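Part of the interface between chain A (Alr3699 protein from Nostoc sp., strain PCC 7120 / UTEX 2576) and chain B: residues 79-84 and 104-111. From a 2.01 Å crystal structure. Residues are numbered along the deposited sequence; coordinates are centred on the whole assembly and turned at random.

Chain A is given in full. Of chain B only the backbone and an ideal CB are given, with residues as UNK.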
# COMPACT_ATOMS: atom_id res chain seq x y z
N SER A 79 -13.60 -4.38 -3.50
CA SER A 79 -12.41 -3.60 -3.25
C SER A 79 -11.16 -4.49 -3.16
O SER A 79 -10.13 -4.15 -3.74
CB SER A 79 -12.56 -2.81 -1.95
OG SER A 79 -13.84 -2.20 -1.83
N LEU A 80 -11.26 -5.62 -2.45
CA LEU A 80 -10.09 -6.41 -1.98
C LEU A 80 -9.15 -5.59 -1.06
O LEU A 80 -7.92 -5.72 -1.10
CB LEU A 80 -9.33 -7.15 -3.09
CG LEU A 80 -8.46 -6.46 -4.15
CD1 LEU A 80 -7.23 -5.78 -3.57
CD2 LEU A 80 -8.06 -7.47 -5.22
N GLY A 81 -9.79 -4.77 -0.22
CA GLY A 81 -9.14 -4.11 0.88
C GLY A 81 -8.89 -4.97 2.11
O GLY A 81 -8.08 -4.56 2.95
N GLN A 82 -9.53 -6.16 2.24
CA GLN A 82 -9.04 -7.17 3.24
C GLN A 82 -7.51 -7.38 3.25
O GLN A 82 -6.93 -7.65 4.30
CB GLN A 82 -9.72 -8.54 3.09
CG GLN A 82 -9.46 -9.24 1.75
CD GLN A 82 -10.48 -8.90 0.68
OE1 GLN A 82 -11.43 -8.14 0.90
NE2 GLN A 82 -10.28 -9.47 -0.50
N LEU A 83 -6.85 -7.16 2.12
CA LEU A 83 -5.37 -7.10 2.10
C LEU A 83 -4.75 -5.99 3.01
O LEU A 83 -3.70 -6.20 3.66
CB LEU A 83 -4.86 -6.93 0.66
CG LEU A 83 -5.40 -7.88 -0.44
CD1 LEU A 83 -4.84 -7.51 -1.81
CD2 LEU A 83 -5.10 -9.33 -0.16
N ALA A 84 -5.36 -4.81 3.04
CA ALA A 84 -4.78 -3.66 3.79
C ALA A 84 -5.92 -2.70 4.03
O ALA A 84 -6.11 -1.77 3.24
CB ALA A 84 -3.67 -2.99 2.98
N UNK B 104 -0.74 -13.98 -9.07
CA UNK B 104 -2.18 -13.85 -8.97
C UNK B 104 -2.53 -12.36 -8.74
O UNK B 104 -1.67 -11.51 -8.53
CB UNK B 104 -2.72 -14.73 -7.84
N UNK B 105 -3.81 -12.05 -8.85
CA UNK B 105 -4.25 -10.65 -8.82
C UNK B 105 -4.03 -9.89 -7.51
O UNK B 105 -3.63 -8.74 -7.50
CB UNK B 105 -5.74 -10.60 -9.15
N UNK B 106 -4.28 -10.53 -6.38
CA UNK B 106 -4.01 -9.88 -5.13
C UNK B 106 -2.52 -9.75 -4.86
O UNK B 106 -2.05 -8.84 -4.17
CB UNK B 106 -4.69 -10.64 -3.99
N UNK B 107 -1.75 -10.68 -5.44
CA UNK B 107 -0.26 -10.64 -5.32
C UNK B 107 0.27 -9.52 -6.19
O UNK B 107 1.25 -8.86 -5.87
CB UNK B 107 0.38 -11.97 -5.73
N UNK B 108 -0.43 -9.27 -7.30
CA UNK B 108 -0.06 -8.12 -8.12
C UNK B 108 -0.36 -6.81 -7.39
O UNK B 108 0.42 -5.84 -7.45
CB UNK B 108 -0.80 -8.16 -9.46
N UNK B 109 -1.44 -6.78 -6.60
CA UNK B 109 -1.78 -5.54 -5.93
C UNK B 109 -0.77 -5.26 -4.87
O UNK B 109 -0.16 -4.20 -4.83
CB UNK B 109 -3.19 -5.59 -5.33
N UNK B 110 -0.54 -6.23 -4.01
CA UNK B 110 0.48 -6.08 -2.97
C UNK B 110 1.87 -5.95 -3.55
O UNK B 110 2.67 -5.11 -3.13
CB UNK B 110 0.44 -7.27 -2.01
N UNK B 111 2.21 -6.80 -4.51
CA UNK B 111 3.50 -6.77 -5.16
C UNK B 111 3.88 -5.43 -5.79
O UNK B 111 5.06 -5.03 -5.79
CB UNK B 111 3.53 -7.86 -6.24

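Chain A offers two leucine side chains, A:Leu80 and A:Leu83, both with CA-to-CB pointing toward chain B. The facing segment of chain B is helical from 105 onward, so the positions that meet these leucines recur with the helix turn.

Position 104 comes right before the helix and lies out of reach of chain A. An N-cap favours Ser, Thr, Asp or Asn. The deposited residue is B:Thr104, whose OG1 is hydrogen-bonded elsewhere in the structure.

Position 105 opens the helix. CA-to-CB points sideways, and nothing of the chain A stretch lies within 5.5 Å of the ideal CB. A short side chain would make no contact; a long one could reach A:Leu80. It is B:Gln105, extended with chi1 and chi2 both t. Its NE2 comes 4.5 Å from A:Leu80 CD2, a loose contact without a hydrogen bond.

Position 106 sits closer. Its ideal CB is 3.8 Å from A:Leu83 CD1 and 4.8 Å from A:Leu80 CD2, yet CA-to-CB points sideways. A long side chain with an aliphatic stem could run along the leucines; Leu, Met, Gln, Arg or Lys would be reasonable. The amide of A:Gln82 lies farther along and would tolerate a polar end. The residue is B:Lys106. Its CD packs 3.7 Å from A:Leu80 CD2, and its NZ ends 4.1 Å from A:Gln82 NE2, with no hydrogen bond between them. The backbone takes part too: B:Lys106 O is 3.9 Å from A:Leu83 CD1.

Position 107 points away from chain A. This stretch sets no demand on it; it is B:Ala107.

Position 108 is out of reach, so chain A gives no guide. It is B:Leu108.

Position 109 points toward chain A, with its ideal CB 4.3 Å from A:Leu83 CD1 and 4.4 Å from A:Leu80 CD1. Two methyl groups and no polar partner nearby call for an apolar residue: Val, Ile, Ala or perhaps Leu. B:Val109 has chi1 t. Its CG1 is 4.1 Å from A:Leu80 CD1, and its CB is 4.3 Å from A:Leu83 CD1, so it touches both leucines.

Position 110 also points toward chain A, but the ideal CB is 5.3 Å from A:Leu83 CD1. Ala would leave this gap; Val, Ile or Leu could narrow it. It is B:Val110, whose CG2 reaches 3.9 Å from A:Leu83 CD1.

Position 111 is out of reach. An ideal CB would lie 2.5 Å from the carbonyl O of 107, a clash within the helix, which favours glycine. It is B:Gly111.

Chain B (104-111) TQKALVVG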
# COMPACT_ATOMS: atom_id res chain seq x y z
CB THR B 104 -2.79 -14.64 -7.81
OG1 THR B 104 -2.45 -14.00 -6.55
CG2 THR B 104 -2.35 -16.10 -7.81
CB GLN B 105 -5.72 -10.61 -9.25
CG GLN B 105 -6.24 -9.21 -9.22
CD GLN B 105 -7.60 -9.11 -9.84
OE1 GLN B 105 -8.08 -10.04 -10.50
NE2 GLN B 105 -8.23 -7.96 -9.66
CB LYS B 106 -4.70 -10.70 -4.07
CG LYS B 106 -6.16 -10.88 -4.48
CD LYS B 106 -7.12 -10.53 -3.36
CE LYS B 106 -7.40 -11.70 -2.45
NZ LYS B 106 -8.67 -12.37 -2.86
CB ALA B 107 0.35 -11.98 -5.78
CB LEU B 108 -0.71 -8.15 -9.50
CG LEU B 108 -0.56 -6.77 -10.14
CD1 LEU B 108 0.87 -6.57 -10.60
CD2 LEU B 108 -1.60 -6.57 -11.20
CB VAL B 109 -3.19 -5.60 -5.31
CG1 VAL B 109 -3.43 -4.38 -4.44
CG2 VAL B 109 -4.21 -5.64 -6.42
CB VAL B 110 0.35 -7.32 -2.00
CG1 VAL B 110 1.55 -7.47 -1.09
CG2 VAL B 110 -0.98 -7.25 -1.24
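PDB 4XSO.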